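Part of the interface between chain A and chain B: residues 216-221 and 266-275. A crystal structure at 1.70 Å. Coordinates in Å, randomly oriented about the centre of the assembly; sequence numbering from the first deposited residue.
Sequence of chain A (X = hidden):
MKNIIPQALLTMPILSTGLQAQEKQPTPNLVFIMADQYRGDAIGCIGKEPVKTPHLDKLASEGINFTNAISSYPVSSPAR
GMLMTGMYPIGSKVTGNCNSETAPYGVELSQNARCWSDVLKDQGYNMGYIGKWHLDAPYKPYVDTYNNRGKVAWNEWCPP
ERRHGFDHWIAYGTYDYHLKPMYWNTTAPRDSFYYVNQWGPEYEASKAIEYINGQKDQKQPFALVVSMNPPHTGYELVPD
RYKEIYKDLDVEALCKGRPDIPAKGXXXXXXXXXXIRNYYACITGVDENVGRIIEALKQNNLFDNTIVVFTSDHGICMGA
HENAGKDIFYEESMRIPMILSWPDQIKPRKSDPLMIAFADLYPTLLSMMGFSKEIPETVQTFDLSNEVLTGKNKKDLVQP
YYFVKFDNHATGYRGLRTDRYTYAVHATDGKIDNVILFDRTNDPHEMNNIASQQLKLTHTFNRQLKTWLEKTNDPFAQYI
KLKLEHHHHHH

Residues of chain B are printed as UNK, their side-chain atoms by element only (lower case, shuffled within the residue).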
# COMPACT_ATOMS: atom_id res chain seq x y z
N LYS A 216 -10.67 6.68 -5.45
CA LYS A 216 -10.60 6.22 -6.83
C LYS A 216 -9.32 6.54 -7.62
O LYS A 216 -8.93 5.77 -8.49
CB LYS A 216 -11.81 6.73 -7.62
CG LYS A 216 -11.97 6.10 -8.99
CD LYS A 216 -13.18 6.65 -9.73
CE LYS A 216 -13.30 6.03 -11.11
NZ LYS A 216 -14.43 6.61 -11.89
N ASP A 217 -8.66 7.66 -7.32
CA ASP A 217 -7.44 8.02 -8.06
C ASP A 217 -6.24 7.13 -7.72
O ASP A 217 -5.22 7.17 -8.40
CB ASP A 217 -7.09 9.49 -7.82
CG ASP A 217 -6.41 9.74 -6.49
OD1 ASP A 217 -6.86 9.19 -5.47
OD2 ASP A 217 -5.41 10.50 -6.47
N GLN A 218 -6.38 6.34 -6.66
CA GLN A 218 -5.32 5.42 -6.23
C GLN A 218 -3.94 6.07 -6.07
O GLN A 218 -2.93 5.45 -6.40
CB GLN A 218 -5.19 4.25 -7.21
CG GLN A 218 -6.46 3.43 -7.41
CD GLN A 218 -6.24 2.25 -8.35
OE1 GLN A 218 -5.50 1.32 -8.03
NE2 GLN A 218 -6.87 2.30 -9.52
N LYS A 219 -3.89 7.29 -5.55
CA LYS A 219 -2.60 7.95 -5.37
C LYS A 219 -1.86 7.38 -4.16
O LYS A 219 -0.64 7.52 -4.05
CB LYS A 219 -2.79 9.46 -5.20
CG LYS A 219 -3.58 9.86 -3.98
CD LYS A 219 -3.65 11.38 -3.85
CE LYS A 219 -4.49 11.78 -2.64
NZ LYS A 219 -4.54 13.25 -2.47
N GLN A 220 -2.61 6.74 -3.27
CA GLN A 220 -2.03 6.14 -2.07
C GLN A 220 -2.94 5.01 -1.60
O GLN A 220 -4.11 4.95 -2.00
CB GLN A 220 -1.92 7.19 -0.95
CG GLN A 220 -3.24 7.85 -0.59
CD GLN A 220 -3.10 8.90 0.49
OE1 GLN A 220 -2.78 8.59 1.64
NE2 GLN A 220 -3.32 10.16 0.13
N PRO A 221 -2.42 4.09 -0.78
CA PRO A 221 -3.30 3.00 -0.32
C PRO A 221 -4.22 3.55 0.77
O PRO A 221 -3.99 4.64 1.30
CB PRO A 221 -2.32 1.97 0.24
CG PRO A 221 -1.01 2.30 -0.43
CD PRO A 221 -1.02 3.80 -0.45
N UNK B 266 -5.84 19.95 2.62
CA UNK B 266 -6.34 19.60 1.29
C UNK B 266 -5.81 18.22 0.91
O UNK B 266 -4.84 17.73 1.49
o UNK B 266 -4.46 20.54 0.06
c UNK B 266 -5.88 20.61 0.21
c UNK B 266 -6.28 22.02 0.61
N UNK B 267 -6.46 17.58 -0.06
CA UNK B 267 -6.05 16.25 -0.50
C UNK B 267 -4.59 16.21 -0.95
O UNK B 267 -3.81 15.37 -0.49
o UNK B 267 -7.71 13.13 -0.49
c UNK B 267 -6.95 15.76 -1.63
c UNK B 267 -8.28 14.20 -0.17
c UNK B 267 -8.33 15.33 -1.18
o UNK B 267 -8.81 14.38 0.95
N UNK B 268 -4.23 17.11 -1.86
CA UNK B 268 -2.88 17.14 -2.39
C UNK B 268 -1.85 17.77 -1.46
O UNK B 268 -0.67 17.43 -1.51
se UNK B 268 -2.84 15.32 -5.21
c UNK B 268 -2.87 17.85 -3.75
c UNK B 268 -3.60 17.08 -4.84
c UNK B 268 -4.21 14.63 -6.39
N UNK B 269 -2.29 18.70 -0.62
CA UNK B 269 -1.37 19.32 0.32
C UNK B 269 -0.94 18.31 1.37
O UNK B 269 0.23 18.26 1.77
N UNK B 270 -1.88 17.49 1.82
CA UNK B 270 -1.57 16.47 2.81
C UNK B 270 -0.76 15.35 2.19
O UNK B 270 0.09 14.74 2.84
o UNK B 270 -4.77 16.80 4.51
c UNK B 270 -2.84 15.90 3.44
o UNK B 270 -2.84 17.79 4.89
c UNK B 270 -3.54 16.90 4.35
N UNK B 271 -1.02 15.07 0.91
CA UNK B 271 -0.29 14.03 0.21
C UNK B 271 1.20 14.37 0.19
O UNK B 271 2.05 13.51 0.42
c UNK B 271 0.24 10.35 -2.27
c UNK B 271 1.08 10.62 -3.34
c UNK B 271 0.68 12.97 -3.06
c UNK B 271 -0.81 13.88 -1.22
c UNK B 271 -0.16 12.73 -1.98
o UNK B 271 1.71 9.59 -4.01
c UNK B 271 1.31 11.93 -3.74
c UNK B 271 -0.38 11.40 -1.60
N UNK B 272 1.52 15.63 -0.10
CA UNK B 272 2.91 16.05 -0.14
C UNK B 272 3.54 15.90 1.23
O UNK B 272 4.60 15.27 1.38
c UNK B 272 5.27 17.78 -1.68
c UNK B 272 4.95 18.71 0.50
c UNK B 272 4.44 18.02 -0.59
c UNK B 272 6.28 19.14 0.52
c UNK B 272 7.10 18.89 -0.57
c UNK B 272 6.60 18.20 -1.67
c UNK B 272 3.03 17.51 -0.58
N UNK B 273 2.89 16.47 2.23
CA UNK B 273 3.37 16.43 3.61
C UNK B 273 3.49 15.03 4.21
O UNK B 273 4.39 14.77 5.01
n UNK B 273 1.26 22.95 3.62
n UNK B 273 0.70 20.98 2.58
c UNK B 273 1.15 21.63 3.65
c UNK B 273 1.37 19.52 4.92
c UNK B 273 2.44 17.28 4.49
n UNK B 273 1.47 20.97 4.76
c UNK B 273 2.43 18.76 4.12
N UNK B 274 2.60 14.12 3.81
CA UNK B 274 2.59 12.76 4.33
C UNK B 274 3.64 11.84 3.69
O UNK B 274 3.91 10.76 4.22
c UNK B 274 1.00 10.87 4.92
c UNK B 274 1.20 12.15 4.12
n UNK B 274 1.60 10.81 6.10
o UNK B 274 0.30 9.96 4.48
N UNK B 275 4.22 12.26 2.57
CA UNK B 275 5.19 11.42 1.87
C UNK B 275 6.60 11.97 1.67
O UNK B 275 7.50 11.22 1.28
c UNK B 275 4.63 11.02 0.51
n UNK B 275 2.24 10.64 0.40
c UNK B 275 3.43 10.10 0.62
o UNK B 275 3.58 8.91 0.92
O HOH W 1 -4.33 13.30 0.97

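Position 266 carries three side-chain atoms: one carbon bearing an oxygen and a further carbon, all out of reach of chain A. That branching at CB is threonine. Thr B266 serves its own chain, since its OG1 accepts from the backbone N of position 269, 2.9 Å away, and so caps the helix that begins at the next residue.

Position 267 has three carbons in a row, the third carrying two oxygens, one of them 3.7 Å from NZ of Lys A219; this is glutamate. The CA-to-CB bond of Glu B267 points sideways, but the end of the side chain comes nearer to chain A, and its OE1 forms that long salt bridge with Lys A219. The same ammonium donates a weak hydrogen bond to the backbone O of Glu B267, at 3.0 Å from NZ of Lys A219.

At position 268 an unbranched chain runs through two carbons, a selenium 3.8 Å from NZ of Lys A219 and a last carbon 4.3 Å from OD2 of Asp A217. This is selenomethionine. The flexible chain of Met B268 suits a place where its end must come nearer to chain A than its sideways CA-to-CB bond.

Position 269 has no side-chain atoms and is glycine. An ideal CB on Gly B269 would point away from chain A and clash with OG1 of Thr B266 at 2.6 Å, so the bare backbone fits the cap.

Position 270 shows two carbons, the second with two oxygens, and makes no contact with chain A: aspartate. The carboxylate of Asp B270 suits its place as a hydrogen-bonding group, its OD1 being bonded to a residue next to the stretch.

Position 271 has one carbon leading to a six-carbon ring that bears an oxygen. A ring carbon lies 3.6 Å from NE2 of Gln A220, which sits at the ring edge; CD of Lys A219 lies over one face, 4.3 Å from the centroid, and the oxygen is 3.1 Å from O of Lys A219. This is tyrosine. The flat, polarizable ring of Tyr B271 suits an aliphatic chain laid across it in a CH-pi contact.

Position 272 has one carbon and a plain six-carbon ring, out of reach of chain A: phenylalanine. With no polar atom, the ring of Phe B272 suits a buried place.

Position 273 has three carbons, a nitrogen, and a carbon carrying two more nitrogens: arginine. Arg B273 turns back on its helix, its NH1 donating to O of Gly B269 at 2.9 Å.

Position 274 has two carbons, the second with one oxygen and one nitrogen; the oxygen lies 4.4 Å from OE1 of Gln A220, too far to bond. It is asparagine, and the short polar amide of Asn B274 suits the margin.

Position 275 has the same pattern and is also asparagine. ND2 of Asn B275 donates to O of Tyr B271 at 2.9 Å.

The contact turns on Lys A219, whose extended methylenes cross the tyrosine face while its ammonium reaches Glu B267. Water 1 donates to O of Glu B267 at 2.6 Å and weakly accepts from NE2 of Gln A220 at 3.4 Å, linking the chains.

Chain B, residues 266-275: TEMGDYFRNN
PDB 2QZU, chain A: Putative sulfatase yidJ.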